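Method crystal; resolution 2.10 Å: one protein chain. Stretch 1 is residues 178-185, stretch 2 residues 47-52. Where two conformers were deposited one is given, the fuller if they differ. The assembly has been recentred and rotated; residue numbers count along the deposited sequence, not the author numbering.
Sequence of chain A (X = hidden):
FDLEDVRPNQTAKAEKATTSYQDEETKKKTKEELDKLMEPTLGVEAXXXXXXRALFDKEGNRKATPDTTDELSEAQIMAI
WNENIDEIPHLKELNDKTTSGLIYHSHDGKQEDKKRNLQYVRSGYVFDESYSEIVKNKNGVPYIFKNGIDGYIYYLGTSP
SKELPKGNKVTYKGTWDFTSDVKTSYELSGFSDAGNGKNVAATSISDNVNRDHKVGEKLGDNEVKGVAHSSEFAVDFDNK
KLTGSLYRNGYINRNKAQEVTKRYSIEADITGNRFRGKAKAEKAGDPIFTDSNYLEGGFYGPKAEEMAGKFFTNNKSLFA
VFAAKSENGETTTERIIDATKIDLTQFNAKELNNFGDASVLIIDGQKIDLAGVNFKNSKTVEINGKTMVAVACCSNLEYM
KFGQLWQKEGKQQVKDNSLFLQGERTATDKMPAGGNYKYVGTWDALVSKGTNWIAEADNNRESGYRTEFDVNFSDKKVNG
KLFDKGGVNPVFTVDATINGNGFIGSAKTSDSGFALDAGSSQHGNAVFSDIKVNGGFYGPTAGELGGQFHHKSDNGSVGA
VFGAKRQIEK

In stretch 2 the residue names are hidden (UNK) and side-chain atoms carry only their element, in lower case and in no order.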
# COMPACT_ATOMS: atom_id res chain seq x y z
N PHE A 178 -5.23 -3.43 -19.98
CA PHE A 178 -6.54 -2.79 -19.95
C PHE A 178 -7.68 -3.70 -20.38
O PHE A 178 -7.46 -4.70 -21.05
CB PHE A 178 -6.52 -1.57 -20.89
CG PHE A 178 -6.26 -1.92 -22.35
CD1 PHE A 178 -7.31 -2.27 -23.20
CD2 PHE A 178 -4.96 -1.92 -22.86
CE1 PHE A 178 -7.10 -2.63 -24.54
CE2 PHE A 178 -4.73 -2.25 -24.22
CZ PHE A 178 -5.81 -2.61 -25.06
N THR A 179 -8.90 -3.33 -19.99
CA THR A 179 -10.11 -3.85 -20.59
C THR A 179 -11.03 -2.66 -20.86
O THR A 179 -11.07 -1.71 -20.07
CB THR A 179 -10.86 -4.87 -19.69
OG1 THR A 179 -12.04 -5.31 -20.36
CG2 THR A 179 -11.28 -4.25 -18.34
N SER A 180 -11.73 -2.70 -21.99
CA SER A 180 -12.79 -1.75 -22.30
C SER A 180 -14.09 -2.23 -21.68
O SER A 180 -14.11 -3.26 -20.99
CB SER A 180 -13.00 -1.63 -23.82
OG SER A 180 -13.56 -2.83 -24.39
N ASP A 181 -15.17 -1.48 -21.90
CA ASP A 181 -16.50 -2.02 -21.67
C ASP A 181 -16.99 -2.63 -22.98
O ASP A 181 -16.26 -2.69 -23.96
CB ASP A 181 -17.48 -0.93 -21.18
CG ASP A 181 -17.69 0.19 -22.19
OD1 ASP A 181 -18.67 0.96 -22.03
OD2 ASP A 181 -16.88 0.30 -23.13
N VAL A 182 -18.25 -3.07 -23.01
CA VAL A 182 -18.78 -3.72 -24.20
C VAL A 182 -19.96 -2.93 -24.77
O VAL A 182 -20.82 -2.49 -24.03
CB VAL A 182 -19.21 -5.17 -23.87
CG1 VAL A 182 -20.23 -5.69 -24.90
CG2 VAL A 182 -17.97 -6.10 -23.80
N LYS A 183 -19.95 -2.72 -26.09
CA LYS A 183 -21.10 -2.15 -26.82
C LYS A 183 -21.14 -2.76 -28.21
O LYS A 183 -20.15 -2.73 -28.93
CB LYS A 183 -20.93 -0.63 -27.02
CG LYS A 183 -21.17 0.21 -25.80
CD LYS A 183 -20.80 1.65 -26.06
CE LYS A 183 -20.88 2.49 -24.79
NZ LYS A 183 -20.74 3.96 -25.07
N THR A 184 -22.29 -3.27 -28.62
CA THR A 184 -22.39 -3.85 -29.96
C THR A 184 -22.14 -2.78 -31.04
O THR A 184 -21.81 -3.10 -32.18
CB THR A 184 -23.76 -4.52 -30.19
OG1 THR A 184 -24.80 -3.59 -29.88
CG2 THR A 184 -23.91 -5.76 -29.30
N SER A 185 -22.31 -1.50 -30.69
CA SER A 185 -22.05 -0.43 -31.65
C SER A 185 -20.55 -0.17 -31.89
O SER A 185 -20.19 0.52 -32.85
CB SER A 185 -22.73 0.87 -31.21
OG SER A 185 -22.29 1.26 -29.92
N UNK A 47 -13.24 -7.38 -13.38
CA UNK A 47 -13.64 -8.44 -14.29
C UNK A 47 -13.72 -7.94 -15.73
O UNK A 47 -14.13 -6.82 -15.99
n UNK A 47 -17.91 -12.92 -13.44
c UNK A 47 -17.03 -12.19 -14.40
c UNK A 47 -15.01 -8.97 -13.85
c UNK A 47 -15.54 -10.16 -14.64
c UNK A 47 -16.66 -10.83 -13.84
N UNK A 48 -13.32 -8.79 -16.68
CA UNK A 48 -13.42 -8.45 -18.11
C UNK A 48 -14.89 -8.54 -18.54
O UNK A 48 -15.50 -9.60 -18.38
c UNK A 48 -12.73 -9.20 -20.48
c UNK A 48 -10.07 -10.33 -19.28
c UNK A 48 -12.52 -9.43 -18.97
c UNK A 48 -11.03 -9.26 -18.61
N UNK A 49 -15.47 -7.44 -19.05
CA UNK A 49 -16.90 -7.47 -19.41
C UNK A 49 -17.21 -8.39 -20.59
O UNK A 49 -16.40 -8.50 -21.53
c UNK A 49 -16.22 -5.20 -18.98
c UNK A 49 -17.21 -6.00 -19.79
c UNK A 49 -14.95 -6.05 -19.02
N UNK A 50 -18.37 -9.04 -20.53
CA UNK A 50 -18.83 -10.04 -21.50
C UNK A 50 -20.30 -9.75 -21.73
O UNK A 50 -21.05 -9.61 -20.78
n UNK A 50 -18.47 -16.28 -19.91
c UNK A 50 -17.01 -12.91 -19.66
n UNK A 50 -16.61 -15.42 -20.94
n UNK A 50 -17.86 -14.10 -19.51
c UNK A 50 -17.64 -15.27 -20.11
c UNK A 50 -18.71 -11.46 -20.89
c UNK A 50 -17.30 -12.07 -20.90
N UNK A 51 -20.73 -9.67 -22.99
CA UNK A 51 -22.14 -9.36 -23.26
C UNK A 51 -23.05 -10.54 -22.95
O UNK A 51 -22.70 -11.68 -23.23
c UNK A 51 -23.74 -8.34 -24.98
n UNK A 51 -23.56 -8.71 -27.42
n UNK A 51 -24.26 -10.28 -28.97
c UNK A 51 -24.54 -9.40 -28.01
c UNK A 51 -23.79 -7.73 -26.37
n UNK A 51 -25.79 -9.23 -27.62
c UNK A 51 -22.34 -8.93 -24.71
N UNK A 52 -24.20 -10.28 -22.35
CA UNK A 52 -25.20 -11.33 -22.17
C UNK A 52 -25.92 -11.48 -23.50
O UNK A 52 -26.64 -10.57 -23.93
c UNK A 52 -27.22 -12.09 -20.82
o UNK A 52 -27.15 -13.14 -21.47
n UNK A 52 -28.15 -11.87 -19.88
c UNK A 52 -26.22 -10.96 -21.08

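Position 47 carries five side-chain atoms, four carbons in a row ending in a nitrogen. The chain is unbranched and extended, with all four chi angles near t. Its CA-to-CB bond points away from stretch 1, and the side chain makes no contact with stretch 1. An unbranched chain with a terminal amine is lysine, K47.

Position 48 has four carbons and no heteroatom. The fork is at the first carbon, and one arm is two carbons long. Its CA-to-CB bond runs sideways to stretch 1. The one-carbon arm of position 48 lies 4.0 Å from T179 OG1. That is isoleucine, I48, in the m, t rotamer, and the touching methyl is CG2.

Position 49 has three carbons, and they close a ring onto the backbone nitrogen. Its CA-to-CB bond points toward stretch 1. The ring carbon of position 49 bonded to the backbone N is 3.3 Å from T179 OG1, and the middle ring carbon is 3.5 Å from S180 O. These are van der Waals contacts of carbon with oxygen. The hydroxyl of T179 is donated within its own stretch, with T179 OG1 3.0 Å from S180 O. CB of position 49 also packs 4.1 Å from V182 CG2. Only proline closes such a ring, so the residue is P49. The ring nitrogen has no hydrogen to donate. The ring has a C-gamma exo pucker.

Position 50 has three carbons, a nitrogen, and then a carbon carrying two more nitrogens. Its CA-to-CB bond points away from stretch 1. The backbone N of position 50 is 4.4 Å from V182 CG2. The end group is a guanidinium, and the residue is arginine, R50. Its terminal nitrogens are hydrogen-bonded elsewhere in the structure.

Position 51 has the same set of atoms, but its CA-to-CB bond points toward stretch 1. CB of position 51 lies 3.9 Å from V182 CG1. Farther out, T184 CG2 sits over one face of the guanidinium, 3.5 Å from the chain nitrogen of position 51. It is also arginine, R51, and that nitrogen is NE. The guanidinium nitrogens are hydrogen-bonded elsewhere in the structure.

Position 52 has two carbons, the second carrying one oxygen and one nitrogen. It is out of reach of stretch 1. The oxygen and nitrogen together mark an amide, so it is asparagine, N52.

The touching parts of the two stretches run in nearly the same direction, 8° apart, and the stretches bury 333 Å² in all. No hydrogen bond crosses between them. The contact therefore rests on packing. P49 fits against T179, S180 and V182, while R51 lies along V182 and T184. Between these two in sequence, the CA-to-CB bond of R50 points away.

Stretch 2 (47-52) KIPRRN
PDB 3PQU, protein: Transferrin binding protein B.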